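Local coordinates for xylose isomerase domain protein (Alicyclobacillus acidocaldarius subsp. acidocaldarius, PDB 3U0H) that is probably an isomerase of the xylose isomerase-like TIM-barrel family, although its substrate is not established, at residues A[20-25]-A[53-58]; A[4-9]-A[274-279]; A[16-21]-A[33-38]; A[100-105]-A[201-206]. All blocks are in the same frame, centred on the assembly; numbering follows the deposited sequence.

Contact 1: A[20-25]-A[53-58]; sequences LYLDLA and EAMFQR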
# COMPACT_ATOMS: atom_id res chain seq x y z
N LEU A 20 -34.51 22.93 15.25
CA LEU A 20 -35.66 22.30 15.88
C LEU A 20 -35.50 20.78 15.87
O LEU A 20 -36.03 20.10 16.75
CB LEU A 20 -36.97 22.72 15.17
CG LEU A 20 -37.48 24.18 15.32
CD1 LEU A 20 -38.80 24.44 14.51
CD2 LEU A 20 -37.65 24.54 16.80
N TYR A 21 -34.77 20.25 14.88
CA TYR A 21 -34.60 18.81 14.78
C TYR A 21 -33.74 18.45 15.98
O TYR A 21 -34.07 17.55 16.76
CB TYR A 21 -34.02 18.38 13.42
CG TYR A 21 -33.61 16.91 13.31
CD1 TYR A 21 -34.53 15.89 13.49
CD2 TYR A 21 -32.29 16.55 13.04
CE1 TYR A 21 -34.15 14.55 13.40
CE2 TYR A 21 -31.90 15.23 12.94
CZ TYR A 21 -32.83 14.24 13.13
OH TYR A 21 -32.44 12.93 13.04
N LEU A 22 -32.67 19.21 16.19
CA LEU A 22 -31.79 18.90 17.32
C LEU A 22 -32.54 19.04 18.65
O LEU A 22 -32.28 18.28 19.58
CB LEU A 22 -30.53 19.76 17.30
CG LEU A 22 -29.64 19.57 16.05
CD1 LEU A 22 -28.51 20.58 15.97
CD2 LEU A 22 -29.12 18.17 15.97
N ASP A 23 -33.46 20.01 18.72
CA ASP A 23 -34.28 20.24 19.91
C ASP A 23 -35.19 19.04 20.18
O ASP A 23 -35.33 18.60 21.31
CB ASP A 23 -35.17 21.49 19.76
CG ASP A 23 -34.42 22.82 19.97
OD1 ASP A 23 -33.28 22.84 20.48
OD2 ASP A 23 -34.99 23.89 19.68
N LEU A 24 -35.83 18.57 19.13
CA LEU A 24 -36.63 17.37 19.22
C LEU A 24 -35.78 16.15 19.74
O LEU A 24 -36.26 15.38 20.57
CB LEU A 24 -37.26 17.12 17.85
CG LEU A 24 -38.55 16.33 17.67
CD1 LEU A 24 -39.11 16.72 16.31
CD2 LEU A 24 -38.27 14.83 17.73
N ALA A 25 -34.53 15.97 19.26
CA ALA A 25 -33.71 14.84 19.72
C ALA A 25 -33.50 14.89 21.22
O ALA A 25 -33.71 13.89 21.89
CB ALA A 25 -32.35 14.79 19.01
N GLU A 53 -20.77 23.00 16.48
CA GLU A 53 -20.38 22.09 17.53
C GLU A 53 -21.10 22.46 18.81
O GLU A 53 -21.55 21.60 19.54
CB GLU A 53 -18.88 22.11 17.68
CG GLU A 53 -18.37 21.84 19.07
CD GLU A 53 -16.92 21.38 19.03
OE1 GLU A 53 -16.21 21.66 18.02
OE2 GLU A 53 -16.54 20.68 19.97
N ALA A 54 -21.20 23.74 19.06
CA ALA A 54 -21.97 24.27 20.19
C ALA A 54 -23.45 23.79 20.22
O ALA A 54 -23.96 23.50 21.29
CB ALA A 54 -21.90 25.80 20.22
N MSE A 55 -24.11 23.66 19.06
CA MSE A 55 -25.51 23.16 19.02
C MSE A 55 -25.64 21.73 19.57
O MSE A 55 -26.60 21.40 20.28
CB MSE A 55 -26.06 23.11 17.60
CG MSE A 55 -26.06 24.42 16.84
SE MSE A 55 -26.87 24.09 15.13
CE MSE A 55 -28.57 24.79 15.66
N PHE A 56 -24.70 20.88 19.17
CA PHE A 56 -24.62 19.50 19.68
C PHE A 56 -24.25 19.47 21.17
O PHE A 56 -24.95 18.84 21.96
CB PHE A 56 -23.64 18.64 18.87
CG PHE A 56 -24.19 18.20 17.53
CD1 PHE A 56 -24.35 19.12 16.48
CD2 PHE A 56 -24.56 16.89 17.32
CE1 PHE A 56 -24.86 18.70 15.26
CE2 PHE A 56 -25.05 16.47 16.10
CZ PHE A 56 -25.20 17.37 15.07
N GLN A 57 -23.17 20.16 21.55
CA GLN A 57 -22.67 20.13 22.94
C GLN A 57 -23.62 20.82 23.93
O GLN A 57 -23.78 20.36 25.03
CB GLN A 57 -21.22 20.66 23.05
CG GLN A 57 -20.46 20.27 24.35
CD GLN A 57 -20.19 18.76 24.57
OE1 GLN A 57 -20.21 18.27 25.72
NE2 GLN A 57 -19.92 18.02 23.49
N ARG A 58 -24.30 21.89 23.53
CA ARG A 58 -25.35 22.49 24.40
C ARG A 58 -26.55 21.57 24.65
O ARG A 58 -27.29 21.79 25.60
CB ARG A 58 -25.88 23.82 23.83
CG ARG A 58 -24.95 25.00 24.10
CD ARG A 58 -25.52 26.36 23.68
NE ARG A 58 -26.84 26.69 24.24
CZ ARG A 58 -27.10 26.99 25.53
NH1 ARG A 58 -26.15 26.99 26.47
NH2 ARG A 58 -28.35 27.28 25.89
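M55, which meets L22 across the contact, gives its backbone O to NH1 of R59, and the same guanidinium reaches through NE to D23 OD1 in a salt bridge. One arginine thus ties helix 18-27 to the end of helix 49-57 beside an otherwise apolar junction. L22 reaches from helix 18-27 to helix 49-57. With its CG beside the backbone N (chi1 -61°), its two methyls divide the work. CD1 lies 3.9 Å from M55 CB and 4.0 Å from M55 SE, and the two side chains run roughly perpendicular to each other. CD2 sits over one face of the F56 ring, displaced toward the rim, 4.1 Å from F56 CZ. These are outer helices of the TIM barrel: 18-27 follows the first strand and 49-57 leads into the third, so they pack side by side on the outside of the sheet. The F56 ring also reaches V33 of the second strand, between them. The selenomethionine chain bends at its last torsion (chi3 99°) and packs on L18 and V19, one turn earlier on the first helix. On a different side of its helix, E53 bridges R95 through OE1 and R244 of the second subunit through OE2.

Contact 2: A[4-9]-A[274-279]; sequences MEPCLH and KLIALA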
# COMPACT_ATOMS: atom_id res chain seq x y z
N MSE A 4 -25.12 -0.65 22.61
CA MSE A 4 -26.02 -0.32 21.47
C MSE A 4 -27.07 0.67 21.88
O MSE A 4 -27.76 0.40 22.85
CB MSE A 4 -26.83 -1.53 21.05
CG MSE A 4 -26.17 -2.40 20.08
SE MSE A 4 -27.41 -3.76 19.47
CE MSE A 4 -26.09 -4.46 18.40
N GLU A 5 -27.26 1.75 21.12
CA GLU A 5 -28.23 2.77 21.48
C GLU A 5 -29.11 3.26 20.38
O GLU A 5 -28.73 3.25 19.23
CB GLU A 5 -27.53 3.99 21.97
CG GLU A 5 -27.13 3.88 23.39
CD GLU A 5 -26.71 5.22 23.87
OE1 GLU A 5 -27.65 6.03 24.11
OE2 GLU A 5 -25.47 5.46 23.93
N PRO A 6 -30.28 3.79 20.76
CA PRO A 6 -31.20 4.30 19.78
C PRO A 6 -30.67 5.60 19.26
O PRO A 6 -30.02 6.33 20.00
CB PRO A 6 -32.48 4.51 20.58
CG PRO A 6 -32.32 3.64 21.77
CD PRO A 6 -30.87 3.74 22.10
N CYS A 7 -30.91 5.86 17.98
CA CYS A 7 -30.41 7.03 17.29
C CYS A 7 -31.56 7.61 16.51
O CYS A 7 -32.31 6.90 15.84
CB CYS A 7 -29.26 6.65 16.34
SG CYS A 7 -28.67 8.08 15.34
N LEU A 8 -31.74 8.91 16.56
CA LEU A 8 -32.84 9.55 15.85
C LEU A 8 -32.45 9.76 14.38
O LEU A 8 -31.30 10.06 14.05
CB LEU A 8 -33.21 10.85 16.52
CG LEU A 8 -34.49 11.51 16.00
CD1 LEU A 8 -35.74 10.74 16.42
CD2 LEU A 8 -34.53 12.95 16.48
N HIS A 9 -33.41 9.54 13.51
CA HIS A 9 -33.24 9.75 12.09
C HIS A 9 -34.28 10.72 11.51
O HIS A 9 -35.45 10.66 11.85
CB HIS A 9 -33.40 8.42 11.42
CG HIS A 9 -32.91 8.43 10.04
ND1 HIS A 9 -33.69 8.72 9.01
CD2 HIS A 9 -31.64 8.20 9.52
CE1 HIS A 9 -32.95 8.68 7.86
NE2 HIS A 9 -31.71 8.35 8.18
N LYS A 274 -36.16 -1.45 24.39
CA LYS A 274 -36.74 -2.77 24.78
C LYS A 274 -36.27 -3.85 23.83
O LYS A 274 -35.82 -4.90 24.27
CB LYS A 274 -38.27 -2.72 24.84
CG LYS A 274 -38.79 -1.83 25.97
CD LYS A 274 -40.31 -1.95 26.24
CE LYS A 274 -40.85 -0.93 27.28
NZ LYS A 274 -41.65 0.24 26.75
N LEU A 275 -36.29 -3.57 22.54
CA LEU A 275 -35.72 -4.51 21.57
C LEU A 275 -34.27 -4.83 21.89
O LEU A 275 -33.86 -5.98 21.87
CB LEU A 275 -35.87 -3.98 20.16
CG LEU A 275 -37.32 -4.20 19.67
CD1 LEU A 275 -37.63 -3.29 18.52
CD2 LEU A 275 -37.53 -5.66 19.30
N ILE A 276 -33.51 -3.80 22.24
CA ILE A 276 -32.07 -3.94 22.47
C ILE A 276 -31.79 -4.76 23.74
O ILE A 276 -30.79 -5.48 23.81
CB ILE A 276 -31.37 -2.55 22.51
CG1 ILE A 276 -31.30 -1.94 21.08
CG2 ILE A 276 -29.97 -2.62 23.18
CD1 ILE A 276 -31.08 -0.45 21.07
N ALA A 277 -32.65 -4.65 24.75
CA ALA A 277 -32.45 -5.37 25.99
C ALA A 277 -32.88 -6.86 25.81
O ALA A 277 -32.24 -7.75 26.35
CB ALA A 277 -33.21 -4.69 27.13
N LEU A 278 -33.94 -7.12 25.03
CA LEU A 278 -34.30 -8.49 24.67
C LEU A 278 -33.15 -9.18 23.89
O LEU A 278 -32.77 -10.29 24.22
CB LEU A 278 -35.61 -8.51 23.88
CG LEU A 278 -36.89 -8.32 24.74
CD1 LEU A 278 -38.13 -8.07 23.87
CD2 LEU A 278 -37.10 -9.51 25.70
N ALA A 279 -32.59 -8.51 22.89
CA ALA A 279 -31.45 -9.06 22.11
C ALA A 279 -30.19 -9.37 22.97
O ALA A 279 -29.51 -10.34 22.74
CB ALA A 279 -31.09 -8.12 20.97
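Two flat peptide groups of segment 4-9 take the methyls of I276. Over one face of the M4-E5 peptide lie both of its ends, CG2 at 3.8 Å from M4 O and CD1 at 3.9 Å from that same O; CD1 stands almost straight above the oxygen, while CG2 approaches it at a slant. CD1 also lies over a face of the next peptide, E5-P6, 4.3 Å from E5 C, and the proline ring comes alongside with its CD. This is the seam of the TIM barrel, where the final helix, 261-280, lies back against the first strand, 5-8, and joins the two ends of the chain. A single isoleucine carries nearly all of the meeting between these segments, and it does so by van der Waals contact. CG1 of I276 is turned beside the backbone N (chi1 -73°) and the I276 chain then runs out extended (chi2 160°), which carries CD1 over the faces of both peptides and leaves CG2 for M4. Earlier turns of the same helix extend the cover: P6 packs on R269, L272 and E273, and L8 on A265. Along its two edges the strand is bonded through its backbone to V247, from E5 and C7, and to Y32 and D34, from L8. The selenomethionine chain of M4 runs extended away from the helix, toward L238 and Y243, and it is its CB that meets I276 CG2, at 3.9 Å.

Contact 3: A[16-21]-A[33-38]; sequences TSLVLY and VDVPFH. With EDO (1,2-ethanediol), chain F.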
# COMPACT_ATOMS: atom_id res chain seq x y z
N THR A 16 -37.64 19.84 9.24
CA THR A 16 -36.65 20.25 8.27
C THR A 16 -35.66 21.26 8.87
O THR A 16 -34.52 21.32 8.42
CB THR A 16 -37.41 20.78 7.01
OG1 THR A 16 -36.56 20.81 5.87
CG2 THR A 16 -38.05 22.16 7.30
N SER A 17 -36.07 22.03 9.91
CA SER A 17 -35.13 22.96 10.62
C SER A 17 -34.08 22.23 11.41
O SER A 17 -34.38 21.40 12.26
CB SER A 17 -35.86 23.90 11.62
OG SER A 17 -34.93 24.62 12.44
N LEU A 18 -32.84 22.59 11.18
CA LEU A 18 -31.77 21.97 11.95
C LEU A 18 -31.95 22.23 13.43
O LEU A 18 -31.87 21.32 14.23
CB LEU A 18 -30.44 22.52 11.50
CG LEU A 18 -29.26 21.87 12.21
CD1 LEU A 18 -29.21 20.34 12.06
CD2 LEU A 18 -27.99 22.50 11.65
N VAL A 19 -32.14 23.48 13.80
CA VAL A 19 -32.27 23.83 15.22
C VAL A 19 -33.36 23.01 15.91
O VAL A 19 -33.19 22.45 16.98
CB VAL A 19 -32.60 25.32 15.33
CG1 VAL A 19 -33.06 25.72 16.75
CG2 VAL A 19 -31.39 26.14 14.85
N LEU A 20 -34.51 22.93 15.25
CA LEU A 20 -35.66 22.30 15.88
C LEU A 20 -35.50 20.78 15.87
O LEU A 20 -36.03 20.10 16.75
CB LEU A 20 -36.97 22.72 15.17
CG LEU A 20 -37.48 24.18 15.32
CD1 LEU A 20 -38.80 24.44 14.51
CD2 LEU A 20 -37.65 24.54 16.80
N TYR A 21 -34.77 20.25 14.88
CA TYR A 21 -34.60 18.81 14.78
C TYR A 21 -33.74 18.45 15.98
O TYR A 21 -34.07 17.55 16.76
CB TYR A 21 -34.02 18.38 13.42
CG TYR A 21 -33.61 16.91 13.31
CD1 TYR A 21 -34.53 15.89 13.49
CD2 TYR A 21 -32.29 16.55 13.04
CE1 TYR A 21 -34.15 14.55 13.40
CE2 TYR A 21 -31.90 15.23 12.94
CZ TYR A 21 -32.83 14.24 13.13
OH TYR A 21 -32.44 12.93 13.04
N VAL A 33 -27.74 11.40 17.26
CA VAL A 33 -28.53 11.88 16.13
C VAL A 33 -27.83 11.66 14.79
O VAL A 33 -26.63 11.90 14.65
CB VAL A 33 -28.95 13.34 16.26
CG1 VAL A 33 -29.99 13.45 17.35
CG2 VAL A 33 -27.75 14.23 16.50
N ASP A 34 -28.61 11.13 13.85
CA ASP A 34 -28.26 11.07 12.45
C ASP A 34 -28.76 12.39 11.82
O ASP A 34 -29.95 12.78 11.94
CB ASP A 34 -28.93 9.84 11.82
CG ASP A 34 -28.40 9.56 10.41
OD1 ASP A 34 -28.20 10.51 9.65
OD2 ASP A 34 -28.18 8.40 10.05
N VAL A 35 -27.83 13.11 11.24
CA VAL A 35 -28.10 14.36 10.55
C VAL A 35 -27.35 14.28 9.23
O VAL A 35 -26.16 14.06 9.24
CB VAL A 35 -27.59 15.56 11.34
CG1 VAL A 35 -27.87 16.87 10.56
CG2 VAL A 35 -28.25 15.61 12.73
N PRO A 36 -28.06 14.45 8.09
CA PRO A 36 -27.35 14.55 6.82
C PRO A 36 -26.35 15.75 6.77
O PRO A 36 -26.57 16.83 7.36
CB PRO A 36 -28.49 14.69 5.79
CG PRO A 36 -29.76 14.32 6.46
CD PRO A 36 -29.53 14.37 7.94
N PHE A 37 -25.24 15.56 6.06
CA PHE A 37 -24.15 16.54 6.08
C PHE A 37 -24.54 17.93 5.51
O PHE A 37 -24.06 18.98 6.01
CB PHE A 37 -22.89 15.99 5.33
CG PHE A 37 -21.74 17.00 5.30
CD1 PHE A 37 -21.01 17.26 6.45
CD2 PHE A 37 -21.48 17.74 4.16
CE1 PHE A 37 -20.02 18.19 6.45
CE2 PHE A 37 -20.46 18.69 4.16
CZ PHE A 37 -19.72 18.90 5.30
N HIS A 38 -25.35 17.95 4.44
CA HIS A 38 -25.89 19.21 3.89
C HIS A 38 -26.54 20.02 4.95
O HIS A 38 -26.46 21.27 4.90
CB HIS A 38 -26.89 18.97 2.75
CG HIS A 38 -26.26 18.80 1.39
ND1 HIS A 38 -24.94 19.14 1.13
CD2 HIS A 38 -26.80 18.36 0.17
CE1 HIS A 38 -24.67 18.90 -0.19
NE2 HIS A 38 -25.82 18.44 -0.78
C1 EDO F . -27.77 10.36 6.29
O1 EDO F . -28.96 10.73 7.06
C2 EDO F . -26.50 10.22 7.15
O2 EDO F . -26.51 9.08 8.05
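With CG of Y21 opposite the backbone N (chi1 171°), the phenol is thrown from helix 18-27 across to the chain leaving strand 32-33, while V35 (chi1 179°) holds CG1 for L18 and CG2 for the tyrosine. The link is a beta-alpha-beta element of the TIM barrel: the first helix packs beside the carboxyl end of the second strand, the end where active sites of such barrels lie. Y21 OH donates to D34 O at 2.7 Å, within the carbonyl plane and with a C=O...O angle of 157°. The acceptor oxygen and V35 CG2 both lie at the ring's edge, near its plane, CG2 being 3.7 Å from Y21 CE2. The L18 and V35 side chains cross at about a right angle, L18 CD1 resting 4.0 Å from V35 CG1. A phenylalanine here would keep the edge packing but would probably leave the buried D34 O without its hydroxyl donor and the loop less firmly held. The D34 carboxylate points elsewhere. Its OD2 is bonded to Y203 OH, and it also holds a 1,2-ethanediol, probably from the crystallisation liquor, which N65 ND2 grips as well. Of the diol's hydroxyls, O1 donates to D34 OD1 at 2.7 Å, while O2 lies 2.7 Å from both D34 OD1 and D34 OD2.

Contact 4: A[100-105]-A[201-206]; sequences SVTAFL and VVYVHI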
# COMPACT_ATOMS: atom_id res chain seq x y z
N SER A 100 -17.78 7.04 11.22
CA SER A 100 -18.16 6.23 10.07
C SER A 100 -18.61 7.17 8.96
O SER A 100 -19.22 8.20 9.21
CB SER A 100 -19.36 5.37 10.44
OG SER A 100 -20.36 6.12 11.20
N VAL A 101 -18.36 6.75 7.74
CA VAL A 101 -18.84 7.41 6.57
C VAL A 101 -19.53 6.32 5.77
O VAL A 101 -18.95 5.23 5.63
CB VAL A 101 -17.68 8.02 5.77
CG1 VAL A 101 -18.18 8.64 4.51
CG2 VAL A 101 -16.94 9.03 6.64
N THR A 102 -20.72 6.57 5.24
CA THR A 102 -21.52 5.47 4.60
C THR A 102 -22.05 5.84 3.23
O THR A 102 -22.14 7.01 2.87
CB THR A 102 -22.71 5.04 5.49
OG1 THR A 102 -23.56 6.18 5.73
CG2 THR A 102 -22.20 4.48 6.88
N ALA A 103 -22.38 4.83 2.46
CA ALA A 103 -23.02 5.02 1.17
C ALA A 103 -23.74 3.73 0.81
O ALA A 103 -23.50 2.67 1.40
CB ALA A 103 -21.97 5.36 0.13
N PHE A 104 -24.71 3.81 -0.10
CA PHE A 104 -25.47 2.62 -0.47
C PHE A 104 -25.02 2.23 -1.86
O PHE A 104 -24.37 3.02 -2.52
CB PHE A 104 -26.97 2.79 -0.33
CG PHE A 104 -27.61 3.65 -1.40
CD1 PHE A 104 -28.07 3.08 -2.58
CD2 PHE A 104 -27.75 5.03 -1.21
CE1 PHE A 104 -28.68 3.86 -3.55
CE2 PHE A 104 -28.33 5.83 -2.19
CZ PHE A 104 -28.81 5.25 -3.35
N LEU A 105 -25.25 0.97 -2.21
CA LEU A 105 -24.91 0.44 -3.51
C LEU A 105 -26.19 0.06 -4.21
O LEU A 105 -27.12 -0.47 -3.59
CB LEU A 105 -24.02 -0.78 -3.36
CG LEU A 105 -22.70 -0.62 -2.61
CD1 LEU A 105 -21.94 -1.95 -2.56
CD2 LEU A 105 -21.90 0.52 -3.23
N VAL A 201 -19.26 -4.20 11.09
CA VAL A 201 -20.54 -3.55 11.35
C VAL A 201 -20.27 -2.06 11.70
O VAL A 201 -19.89 -1.72 12.86
CB VAL A 201 -21.34 -4.24 12.45
CG1 VAL A 201 -22.76 -3.66 12.47
CG2 VAL A 201 -21.39 -5.74 12.25
N VAL A 202 -20.42 -1.21 10.68
CA VAL A 202 -20.03 0.19 10.77
C VAL A 202 -21.20 1.00 11.32
O VAL A 202 -20.98 1.89 12.12
CB VAL A 202 -19.61 0.72 9.37
CG1 VAL A 202 -19.24 2.21 9.41
CG2 VAL A 202 -18.42 -0.10 8.80
N TYR A 203 -22.43 0.73 10.86
CA TYR A 203 -23.57 1.49 11.25
C TYR A 203 -24.81 0.65 10.96
O TYR A 203 -24.77 -0.26 10.16
CB TYR A 203 -23.55 2.87 10.52
CG TYR A 203 -24.62 3.91 10.89
CD1 TYR A 203 -24.88 4.23 12.22
CD2 TYR A 203 -25.32 4.60 9.89
CE1 TYR A 203 -25.86 5.16 12.54
CE2 TYR A 203 -26.28 5.59 10.21
CZ TYR A 203 -26.54 5.85 11.53
OH TYR A 203 -27.49 6.79 11.88
N VAL A 204 -25.89 0.93 11.66
CA VAL A 204 -27.02 0.04 11.67
C VAL A 204 -28.30 0.82 11.50
O VAL A 204 -28.47 1.90 12.10
CB VAL A 204 -27.04 -0.76 12.99
CG1 VAL A 204 -28.31 -1.60 13.08
CG2 VAL A 204 -25.77 -1.61 13.06
N HIS A 205 -29.18 0.33 10.63
CA HIS A 205 -30.53 0.86 10.52
C HIS A 205 -31.51 -0.18 10.96
O HIS A 205 -31.36 -1.37 10.63
CB HIS A 205 -30.89 1.22 9.08
CG HIS A 205 -30.18 2.41 8.49
ND1 HIS A 205 -30.16 2.63 7.16
CD2 HIS A 205 -29.47 3.44 9.07
CE1 HIS A 205 -29.48 3.77 6.90
NE2 HIS A 205 -29.04 4.25 8.07
N ILE A 206 -32.57 0.29 11.63
CA ILE A 206 -33.73 -0.51 11.99
C ILE A 206 -35.09 0.08 11.46
O ILE A 206 -35.21 1.27 11.23
CB ILE A 206 -33.68 -0.72 13.53
CG1 ILE A 206 -34.51 -1.94 13.93
CG2 ILE A 206 -34.03 0.55 14.28
CD1 ILE A 206 -34.18 -2.52 15.29
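S100 CB meets V202 CG1 at a modelled 3.3 Å, a spacing too short to be relied on. One step further along, T102 CG2 lies 4.2 Å from Y203 CB and meets the aromatic ring obliquely. The two strands offer these groups differently. S100 and T102 point across on alternate residues, as an extended strand requires, whereas V202 and Y203 do so in succession: the backbone of V202 leaves the extended range (psi -43°), and the usual alternation fails for one residue. V202 keeps CG1 opposite its backbone N (chi1 178°), reaching toward S100. The polar ends next to this apolar touch are settled by a second shell. N65, on strand 62-67, bonds S100 OG through OD1 and T102 OG1 through ND2, a pairing that probably fixes which way its amide is flipped. The Y203 side chain lies about 4 Å, between nearest atoms, from a bound 1,2-ethanediol. Further along the same strand, H205 ND1 is bonded to D179 OD2. Strands 100-104 and 201-206 are the fourth and seventh of eight, not sheet neighbours; their side chains meet across the barrel interior, the layered filling characteristic of a TIM barrel, beneath a polar pocket consistent with an active site.

The four contacts run from the outer helices of the barrel to its centre. Contact 4 fills the barrel interior, about 4 Å from the centre of the chain; contacts 1 and 3 are buried between outer elements, contact 1 farthest out at about 20 Å, and contact 2 is partly buried. Contacts 1 and 3 share helix 18-27, which uses L22 for one neighbour and L18 and Y21 for the other. Contact 2 meets contact 3 through L8 O and D34 N, a probable hydrogen bond 2.9 Å long, and contact 3 meets contact 4 where D34 joins Y203. Contacts 1, 2 and 4 touch by van der Waals packing, contact 1 with ion pairs at its margin and contact 4 with polar groups bonded by a second shell; contact 3 adds a hydrogen bond.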